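PDB 5A29: exopolygalacturonate lyase from Vibrio vulnificus, which probably cleaves the polygalacturonate chains of pectin by beta-elimination, as a metal-dependent polysaccharide lyase of family 2. Local coordinates for residues A[231-236]-A[282-287]; A[305-310]-A[321-326]. All blocks are in the same frame, centred on the assembly; numbering follows the deposited sequence.

Interaction 1: A[231-236]-A[282-287]; sequences LTFINA and VYQFTS. With SRT (S,R meso-tartaric acid), chain D; SRT (S,R meso-tartaric acid), chain Q; EDO (1,2-ethanediol), chain E.
Phe233 and Gln284 bring the two backbones to within 4.6 Å, CA to CA, where the turn leading into helix 234-250 passes the irregular chain of 282-287, and just beyond them Ile234 N donates to Tyr283 O (2.9 Å). Thr232 carries most of the polar contact. Its OG1, held between its own backbone N and carbonyl carbon (chi1 51°), donates to Thr286 OG1 at 2.8 Å and accepts a longer bond from Phe285 N, so one hydroxyl links two successive residues. The carbon side of Thr232 lies over a face of the Phe285 ring in a CH-pi contact, CB standing 3.8 Å from the centroid. Phe233 is the N-cap residue: its carbonyl accepts from Ala236 N, while Tyr283 O takes up the first amide of the helix from outside. In family 2 lyases such helices build an (alpha/alpha)7 barrel, and here the helix start borders two tartrate sites. The amide of Gln284 stands nearly perpendicular to the Phe233 ring (88°) and puts OE1 at its edge, 3.3 Å from CD1; NE2 donates to Thr286 O at 3.0 Å, which fixes the amide's rotation. The same OE1 also lies at the edge of the Tyr283 ring. Ile234 CG2 packs 3.6 Å from Tyr283 CD1, while its CG1 branch, anti to the backbone N, leads away to one tartrate. Past Asn235, whose OD1 accepts from Arg195, Tyr283 OH reaches a water and a polar side chain of a bound peptide.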
ATOM      1  N   LEU A 231      -4.421  11.491 -15.472  1.00 20.62           N
ATOM      2  CA  LEU A 231      -4.068  11.341 -14.039  1.00 21.73           C
ATOM      3  C   LEU A 231      -4.972  10.292 -13.350  1.00 19.80           C
ATOM      4  O   LEU A 231      -5.746  10.626 -12.473  1.00 18.82           O
ATOM      5  CB  LEU A 231      -4.109  12.683 -13.330  1.00 21.74           C
ATOM      6  CG  LEU A 231      -3.202  13.765 -13.985  1.00 27.58           C
ATOM      7  CD1 LEU A 231      -3.364  15.143 -13.310  1.00 28.49           C
ATOM      8  CD2 LEU A 231      -1.735  13.271 -13.924  1.00 31.47           C
ATOM      9  N   THR A 232      -4.937   9.071 -13.839  1.00 15.66           N
ATOM     10  CA  THR A 232      -5.874   8.075 -13.349  1.00 18.92           C
ATOM     11  C   THR A 232      -5.091   6.813 -12.891  1.00 17.36           C
ATOM     12  O   THR A 232      -5.611   5.711 -12.901  1.00 17.00           O
ATOM     13  CB  THR A 232      -6.924   7.683 -14.440  1.00 20.79           C
ATOM     14  OG1 THR A 232      -6.226   7.347 -15.646  1.00 21.15           O
ATOM     15  CG2 THR A 232      -7.820   8.929 -14.769  1.00 20.98           C
ATOM     16  N   PHE A 233      -3.863   7.029 -12.430  1.00 15.91           N
ATOM     17  CA  PHE A 233      -3.029   5.885 -11.995  1.00 16.34           C
ATOM     18  C   PHE A 233      -3.780   5.167 -10.837  1.00 16.31           C
ATOM     19  O   PHE A 233      -4.287   5.827  -9.962  1.00 17.38           O
ATOM     20  CB  PHE A 233      -1.748   6.476 -11.325  1.00 18.08           C
ATOM     21  CG  PHE A 233      -1.110   7.585 -12.132  1.00 19.48           C
ATOM     22  CD1 PHE A 233      -0.619   7.313 -13.416  1.00 20.82           C
ATOM     23  CD2 PHE A 233      -1.154   8.884 -11.692  1.00 25.22           C
ATOM     24  CE1 PHE A 233      -0.100   8.352 -14.216  1.00 23.08           C
ATOM     25  CE2 PHE A 233      -0.622   9.932 -12.468  1.00 28.07           C
ATOM     26  CZ  PHE A 233      -0.067   9.653 -13.716  1.00 27.47           C
ATOM     27  N   ILE A 234      -3.687   3.842 -10.805  1.00 15.57           N
ATOM     28  CA  ILE A 234      -4.351   3.036  -9.763  1.00 17.76           C
ATOM     29  C   ILE A 234      -3.702   3.296  -8.398  1.00 17.94           C
ATOM     30  O   ILE A 234      -4.364   3.111  -7.378  1.00 20.16           O
ATOM     31  CB  ILE A 234      -4.386   1.554 -10.182  1.00 17.96           C
ATOM     32  CG1 ILE A 234      -5.276   0.700  -9.217  1.00 18.13           C
ATOM     33  CG2 ILE A 234      -2.948   0.889 -10.145  1.00 17.86           C
ATOM     34  CD1 ILE A 234      -6.747   1.047  -9.119  1.00 23.72           C
ATOM     35  N   ASN A 235      -2.459   3.825  -8.360  1.00 18.08           N
ATOM     36  CA  ASN A 235      -1.869   4.166  -7.044  1.00 21.27           C
ATOM     37  C   ASN A 235      -2.301   5.542  -6.554  1.00 24.42           C
ATOM     38  O   ASN A 235      -1.793   6.004  -5.551  1.00 22.90           O
ATOM     39  CB  ASN A 235      -0.330   3.975  -7.009  1.00 22.25           C
ATOM     40  CG  ASN A 235       0.420   5.064  -7.802  1.00 24.81           C
ATOM     41  OD1 ASN A 235      -0.209   5.937  -8.459  1.00 21.33           O
ATOM     42  ND2 ASN A 235       1.755   5.073  -7.677  1.00 22.08           N
ATOM     43  N   ALA A 236      -3.315   6.143  -7.218  1.00 21.28           N
ATOM     44  CA  ALA A 236      -4.084   7.293  -6.689  1.00 20.17           C
ATOM     45  C   ALA A 236      -5.529   6.816  -6.522  1.00 22.26           C
ATOM     46  O   ALA A 236      -6.193   7.181  -5.575  1.00 21.79           O
ATOM     47  CB  ALA A 236      -4.089   8.448  -7.725  1.00 20.77           C
ATOM     48  N   VAL A 282      -5.245  -3.176 -16.249  1.00 16.46           N
ATOM     49  CA  VAL A 282      -4.426  -1.999 -16.610  1.00 17.59           C
ATOM     50  C   VAL A 282      -4.127  -1.088 -15.446  1.00 16.91           C
ATOM     51  O   VAL A 282      -4.779  -1.126 -14.346  1.00 19.85           O
ATOM     52  CB  VAL A 282      -5.109  -1.158 -17.744  1.00 17.96           C
ATOM     53  CG1 VAL A 282      -5.060  -1.995 -19.021  1.00 17.32           C
ATOM     54  CG2 VAL A 282      -6.549  -0.827 -17.311  1.00 19.28           C
ATOM     55  N   TYR A 283      -3.120  -0.230 -15.655  1.00 16.20           N
ATOM     56  CA  TYR A 283      -2.614   0.576 -14.534  1.00 15.99           C
ATOM     57  C   TYR A 283      -3.426   1.872 -14.423  1.00 18.21           C
ATOM     58  O   TYR A 283      -3.441   2.526 -13.397  1.00 16.59           O
ATOM     59  CB  TYR A 283      -1.123   0.868 -14.774  1.00 15.58           C
ATOM     60  CG  TYR A 283      -0.466   1.679 -13.676  1.00 15.84           C
ATOM     61  CD1 TYR A 283      -0.195   1.059 -12.437  1.00 16.87           C
ATOM     62  CD2 TYR A 283      -0.114   3.032 -13.867  1.00 16.57           C
ATOM     63  CE1 TYR A 283       0.445   1.759 -11.450  1.00 18.09           C
ATOM     64  CE2 TYR A 283       0.519   3.761 -12.859  1.00 18.60           C
ATOM     65  CZ  TYR A 283       0.741   3.108 -11.636  1.00 20.69           C
ATOM     66  OH  TYR A 283       1.395   3.733 -10.635  1.00 19.23           O
ATOM     67  N   GLN A 284      -4.030   2.312 -15.542  1.00 18.23           N
ATOM     68  CA  GLN A 284      -4.849   3.549 -15.513  1.00 15.80           C
ATOM     69  C   GLN A 284      -5.820   3.438 -16.719  1.00 15.16           C
ATOM     70  O   GLN A 284      -5.624   2.574 -17.616  1.00 17.23           O
ATOM     71  CB  GLN A 284      -4.000   4.832 -15.631  1.00 16.19           C
ATOM     72  CG  GLN A 284      -3.219   4.953 -16.954  1.00 15.95           C
ATOM     73  CD  GLN A 284      -2.020   5.867 -16.755  1.00 20.80           C
ATOM     74  OE1 GLN A 284      -1.001   5.454 -16.153  1.00 20.20           O
ATOM     75  NE2 GLN A 284      -2.100   7.089 -17.239  1.00 20.67           N
ATOM     76  N   PHE A 285      -6.795   4.331 -16.764  1.00 16.76           N
ATOM     77  CA  PHE A 285      -7.868   4.182 -17.795  1.00 19.15           C
ATOM     78  C   PHE A 285      -7.890   5.378 -18.743  1.00 18.95           C
ATOM     79  O   PHE A 285      -8.752   5.411 -19.644  1.00 20.49           O
ATOM     80  CB  PHE A 285      -9.285   3.945 -17.205  1.00 18.85           C
ATOM     81  CG  PHE A 285      -9.728   4.953 -16.183  1.00 19.13           C
ATOM     82  CD1 PHE A 285      -9.464   4.771 -14.835  1.00 17.66           C
ATOM     83  CD2 PHE A 285     -10.471   6.083 -16.559  1.00 20.16           C
ATOM     84  CE1 PHE A 285      -9.891   5.686 -13.862  1.00 22.70           C
ATOM     85  CE2 PHE A 285     -10.920   6.987 -15.610  1.00 21.16           C
ATOM     86  CZ  PHE A 285     -10.665   6.814 -14.247  1.00 20.51           C
ATOM     87  N   THR A 286      -6.946   6.305 -18.575  1.00 19.07           N
ATOM     88  CA  THR A 286      -6.814   7.434 -19.543  1.00 20.99           C
ATOM     89  C   THR A 286      -5.323   7.700 -19.776  1.00 21.83           C
ATOM     90  O   THR A 286      -4.521   7.333 -18.921  1.00 20.45           O
ATOM     91  CB  THR A 286      -7.457   8.723 -19.036  1.00 21.50           C
ATOM     92  OG1 THR A 286      -6.920   9.115 -17.767  1.00 23.17           O
ATOM     93  CG2 THR A 286      -9.006   8.603 -18.930  1.00 22.27           C
ATOM     94  N   SER A 287      -4.960   8.349 -20.898  1.00 20.02           N
ATOM     95  CA  SER A 287      -3.600   8.843 -21.155  1.00 19.18           C
ATOM     96  C   SER A 287      -3.618  10.343 -21.172  1.00 20.09           C
ATOM     97  O   SER A 287      -4.674  10.987 -21.397  1.00 20.88           O
ATOM     98  CB  SER A 287      -3.089   8.452 -22.571  1.00 22.28           C
ATOM     99  OG  SER A 287      -2.840   7.062 -22.698  1.00 24.28           O
TER
HETATM  100  O1  SRT D1568      -5.859  -1.534 -11.527  0.60 45.19           O
HETATM  101  O11 SRT D1568      -6.734  -2.573 -13.226  0.60 21.27           O
HETATM  102  C1  SRT D1568      -6.655  -2.372 -12.006  0.60 33.05           C
HETATM  103  C2  SRT D1568      -7.591  -3.001 -10.992  0.60 34.08           C
HETATM  104  O2  SRT D1568      -8.796  -2.424 -11.353  0.60 36.11           O
HETATM  105  C3  SRT D1568      -7.833  -4.525 -10.881  0.60 35.92           C
HETATM  106  O3  SRT D1568      -7.244  -5.273 -11.918  0.60 41.05           O
HETATM  107  C4  SRT D1568      -7.414  -5.200  -9.586  0.60 39.75           C
HETATM  108  O4  SRT D1568      -8.252  -6.072  -9.224  0.60 39.59           O
HETATM  109  O41 SRT D1568      -6.347  -4.870  -8.953  0.60 21.87           O
HETATM  110  O1  SRT Q1018       1.868  14.427 -14.907  1.00 38.30           O
HETATM  111  O11 SRT Q1018       4.077  14.594 -15.262  1.00 27.90           O
HETATM  112  C1  SRT Q1018       3.085  14.158 -14.655  1.00 35.39           C
HETATM  113  C2  SRT Q1018       3.526  13.250 -13.532  1.00 35.25           C
HETATM  114  O2  SRT Q1018       4.247  13.956 -12.534  1.00 29.97           O
HETATM  115  C3  SRT Q1018       2.647  12.141 -13.043  1.00 29.68           C
HETATM  116  O3  SRT Q1018       3.371  11.224 -13.849  1.00 30.46           O
HETATM  117  C4  SRT Q1018       2.949  11.787 -11.566  1.00 28.38           C
HETATM  118  O4  SRT Q1018       3.759  10.841 -11.379  1.00 29.86           O
HETATM  119  O41 SRT Q1018       2.400  12.476 -10.635  1.00 29.30           O
HETATM  120  C1  EDO E1569      -5.417  10.501  -4.471  1.00 36.74           C
HETATM  121  O1  EDO E1569      -5.264   9.224  -3.816  1.00 31.32           O
HETATM  122  C2  EDO E1569      -3.983  10.953  -4.704  1.00 33.12           C
HETATM  123  O2  EDO E1569      -3.376  11.293  -3.410  1.00 41.44           O
HETATM  124  O   HOH W   1       1.947   6.277 -11.084  1.00 27.77           O

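Interaction 2: A[305-310]-A[321-326]; sequences YGDRAA and AREGNV. With SRT (S,R meso-tartaric acid), chain Q.
Ala321 sets its CB against Ala309 O and its carbonyl oxygen 3.2 Å from Ala310 CA, packing the chain closely against the first turn of helix 308-317. Arg322 bends back at chi2 (-62°), which lets NH1 donate to Ala321 O at 2.9 Å from above the carbonyl plane; its CD lies 3.7 Å from Asp307 CG, and NH1 also rests near the methyl of Ala310. At Glu323 the contact becomes strongly polar. Its backbone N donates to Asp307 OD2 (2.9 Å) on the syn lone pair, an oxygen also hydrogen-bonded to Ser287 OG, while OD1 caps the helix by accepting from Ala310 N and, weakly, from Ala309 N. With CG anti to the backbone N (chi1 -176°), Asp307 thus joins helix start and loop with one carboxylate. The side chain of Glu323 runs past it the other way, and its OE2 receives Arg308 N (2.8 Å) and Arg308 NE (2.7 Å) from the same face. Arg308 NH2 meets OE1 at 3.0 Å, completing a side-on, two-nitrogen salt bridge with the planes 47° apart; this probably offsets the nearness of the two acids. The outer edge of the guanidinium donates through NH1 and NH2 to a tartrate hydroxyl, O3. Val326 CG2 touches Ala309 CB, and Val326 O accepts from Asn331 ND2. The chain 323-326 thus runs between the start of helix 308-317, Pro288 of strand 287-288, which touches Glu323 and Asp307, and the start of helix 331-349.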
ATOM      1  N   TYR A 305       3.592  16.602 -22.306  1.00 18.18           N
ATOM      2  CA  TYR A 305       4.157  16.333 -23.632  1.00 18.36           C
ATOM      3  C   TYR A 305       3.541  15.105 -24.215  1.00 18.57           C
ATOM      4  O   TYR A 305       3.898  14.623 -25.303  1.00 19.44           O
ATOM      5  CB  TYR A 305       5.717  16.229 -23.589  1.00 17.98           C
ATOM      6  CG  TYR A 305       6.377  17.472 -23.098  1.00 19.73           C
ATOM      7  CD1 TYR A 305       6.176  18.699 -23.761  1.00 20.97           C
ATOM      8  CD2 TYR A 305       7.220  17.463 -21.959  1.00 18.36           C
ATOM      9  CE1 TYR A 305       6.745  19.860 -23.292  1.00 23.31           C
ATOM     10  CE2 TYR A 305       7.756  18.643 -21.471  1.00 20.76           C
ATOM     11  CZ  TYR A 305       7.535  19.830 -22.155  1.00 26.37           C
ATOM     12  OH  TYR A 305       8.045  21.035 -21.697  1.00 27.81           O
ATOM     13  N   GLY A 306       2.597  14.530 -23.485  1.00 16.89           N
ATOM     14  CA  GLY A 306       1.910  13.355 -24.092  1.00 14.92           C
ATOM     15  C   GLY A 306       2.225  12.040 -23.367  1.00 19.14           C
ATOM     16  O   GLY A 306       3.110  11.988 -22.486  1.00 19.07           O
ATOM     17  N   ASP A 307       1.613  10.977 -23.833  1.00 16.17           N
ATOM     18  CA  ASP A 307       1.736   9.683 -23.165  1.00 19.54           C
ATOM     19  C   ASP A 307       3.206   9.229 -23.204  1.00 19.58           C
ATOM     20  O   ASP A 307       3.844   9.221 -24.271  1.00 16.20           O
ATOM     21  CB  ASP A 307       0.873   8.667 -23.916  1.00 19.05           C
ATOM     22  CG  ASP A 307       0.856   7.301 -23.224  1.00 23.27           C
ATOM     23  OD1 ASP A 307       1.855   6.599 -23.336  1.00 18.70           O
ATOM     24  OD2 ASP A 307      -0.168   6.997 -22.548  1.00 22.51           O
ATOM     25  N   ARG A 308       3.735   8.895 -22.032  1.00 18.22           N
ATOM     26  CA  ARG A 308       5.193   8.575 -21.860  1.00 18.66           C
ATOM     27  C   ARG A 308       5.574   7.232 -22.406  1.00 17.44           C
ATOM     28  O   ARG A 308       6.717   7.032 -22.869  1.00 19.06           O
ATOM     29  CB  ARG A 308       5.534   8.642 -20.378  1.00 17.49           C
ATOM     30  CG  ARG A 308       5.847  10.068 -19.905  1.00 18.24           C
ATOM     31  CD  ARG A 308       4.656  10.986 -19.591  1.00 22.90           C
ATOM     32  NE  ARG A 308       3.749  10.406 -18.565  1.00 22.79           N
ATOM     33  CZ  ARG A 308       3.768  10.708 -17.266  1.00 21.36           C
ATOM     34  NH1 ARG A 308       4.684  11.527 -16.746  1.00 19.04           N
ATOM     35  NH2 ARG A 308       2.860  10.167 -16.445  1.00 21.45           N
ATOM     36  N   ALA A 309       4.631   6.279 -22.391  1.00 16.55           N
ATOM     37  CA  ALA A 309       4.937   5.002 -22.958  1.00 17.56           C
ATOM     38  C   ALA A 309       5.004   5.146 -24.485  1.00 19.09           C
ATOM     39  O   ALA A 309       5.810   4.471 -25.159  1.00 19.95           O
ATOM     40  CB  ALA A 309       3.873   3.927 -22.570  1.00 14.78           C
ATOM     41  N   ALA A 310       4.090   5.932 -25.061  1.00 19.96           N
ATOM     42  CA  ALA A 310       4.050   6.064 -26.550  1.00 19.62           C
ATOM     43  C   ALA A 310       5.382   6.715 -26.966  1.00 19.02           C
ATOM     44  O   ALA A 310       5.971   6.298 -27.940  1.00 22.79           O
ATOM     45  CB  ALA A 310       2.868   6.986 -26.975  1.00 17.75           C
ATOM     46  N   ALA A 321       1.608   0.626 -26.731  1.00 18.44           N
ATOM     47  CA  ALA A 321       2.475   1.460 -25.883  1.00 20.23           C
ATOM     48  C   ALA A 321       1.719   2.702 -25.429  1.00 21.38           C
ATOM     49  O   ALA A 321       1.930   3.804 -25.973  1.00 20.01           O
ATOM     50  CB  ALA A 321       3.797   1.868 -26.618  1.00 22.17           C
ATOM     51  N   ARG A 322       0.871   2.546 -24.397  1.00 17.83           N
ATOM     52  CA  ARG A 322       0.238   3.653 -23.725  1.00 17.28           C
ATOM     53  C   ARG A 322       0.386   3.331 -22.242  1.00 17.88           C
ATOM     54  O   ARG A 322       0.447   2.153 -21.875  1.00 17.39           O
ATOM     55  CB  ARG A 322      -1.278   3.755 -24.089  1.00 18.35           C
ATOM     56  CG  ARG A 322      -1.520   4.107 -25.600  1.00 23.38           C
ATOM     57  CD  ARG A 322      -0.930   5.486 -25.968  1.00 25.57           C
ATOM     58  NE  ARG A 322      -1.223   5.818 -27.383  1.00 29.64           N
ATOM     59  CZ  ARG A 322      -0.600   5.343 -28.465  1.00 37.94           C
ATOM     60  NH1 ARG A 322       0.487   4.555 -28.404  1.00 34.82           N
ATOM     61  NH2 ARG A 322      -1.065   5.702 -29.679  1.00 37.77           N
ATOM     62  N   GLU A 323       0.331   4.342 -21.420  1.00 16.97           N
ATOM     63  CA  GLU A 323       0.753   4.173 -19.978  1.00 18.59           C
ATOM     64  C   GLU A 323      -0.031   3.107 -19.224  1.00 20.18           C
ATOM     65  O   GLU A 323       0.540   2.383 -18.354  1.00 18.33           O
ATOM     66  CB  GLU A 323       0.672   5.501 -19.234  1.00 19.70           C
ATOM     67  CG  GLU A 323       1.748   6.476 -19.756  1.00 21.07           C
ATOM     68  CD  GLU A 323       1.649   7.853 -19.133  1.00 24.85           C
ATOM     69  OE1 GLU A 323       1.338   7.995 -17.891  1.00 25.87           O
ATOM     70  OE2 GLU A 323       1.953   8.843 -19.837  1.00 21.28           O
ATOM     71  N   GLY A 324      -1.348   3.047 -19.483  1.00 18.00           N
ATOM     72  CA  GLY A 324      -2.174   2.043 -18.745  1.00 15.90           C
ATOM     73  C   GLY A 324      -1.836   0.624 -19.085  1.00 16.71           C
ATOM     74  O   GLY A 324      -2.090  -0.280 -18.286  1.00 18.29           O
ATOM     75  N   ASN A 325      -1.242   0.382 -20.254  1.00 16.44           N
ATOM     76  CA  ASN A 325      -0.904  -0.968 -20.656  1.00 15.28           C
ATOM     77  C   ASN A 325       0.473  -1.437 -20.193  1.00 14.10           C
ATOM     78  O   ASN A 325       0.783  -2.627 -20.363  1.00 16.34           O
ATOM     79  CB  ASN A 325      -0.975  -1.138 -22.183  1.00 17.60           C
ATOM     80  CG  ASN A 325      -2.364  -0.765 -22.709  1.00 20.17           C
ATOM     81  OD1 ASN A 325      -3.366  -1.335 -22.255  1.00 17.33           O
ATOM     82  ND2 ASN A 325      -2.425   0.198 -23.620  1.00 18.84           N
ATOM     83  N   VAL A 326       1.211  -0.591 -19.511  1.00 13.35           N
ATOM     84  CA  VAL A 326       2.535  -1.047 -18.957  1.00 14.19           C
ATOM     85  C   VAL A 326       2.339  -1.779 -17.592  1.00 14.37           C
ATOM     86  O   VAL A 326       1.802  -1.177 -16.649  1.00 16.02           O
ATOM     87  CB  VAL A 326       3.439   0.162 -18.740  1.00 15.69           C
ATOM     88  CG1 VAL A 326       4.755  -0.241 -18.031  1.00 14.82           C
ATOM     89  CG2 VAL A 326       3.775   0.821 -20.114  1.00 14.96           C
TER
HETATM   90  O1  SRT Q1018       1.868  14.427 -14.907  1.00 38.30           O
HETATM   91  O11 SRT Q1018       4.077  14.594 -15.262  1.00 27.90           O
HETATM   92  C1  SRT Q1018       3.085  14.158 -14.655  1.00 35.39           C
HETATM   93  C2  SRT Q1018       3.526  13.250 -13.532  1.00 35.25           C
HETATM   94  O2  SRT Q1018       4.247  13.956 -12.534  1.00 29.97           O
HETATM   95  C3  SRT Q1018       2.647  12.141 -13.043  1.00 29.68           C
HETATM   96  O3  SRT Q1018       3.371  11.224 -13.849  1.00 30.46           O
HETATM   97  C4  SRT Q1018       2.949  11.787 -11.566  1.00 28.38           C
HETATM   98  O4  SRT Q1018       3.759  10.841 -11.379  1.00 29.86           O
HETATM   99  O41 SRT Q1018       2.400  12.476 -10.635  1.00 29.30           O

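Overall arrangement
Interactions 1 and 2 have centres about 11 Å apart and meet where 282-287 of interaction 1 lies against 321-326 and Asp307 of interaction 2. Ser287 OG lies 2.7 Å from Asp307 OD2 and Tyr283 N 2.8 Å from Gly324 O, both probable hydrogen bonds, while Gln284 OE1 packs on Glu323 CB. Together they line one tartrate site: Phe233 and Arg308 approach the same tartrate from the two contacts, Phe233 CZ coming within 3.7 Å of its C3, with Tyr398 placed for a cation-pi contact to Arg308. The manganese, bound by His133, Glu154 and His196, is about 13 Å from the side chain of Arg308, and none of its three ligands belongs to either contact.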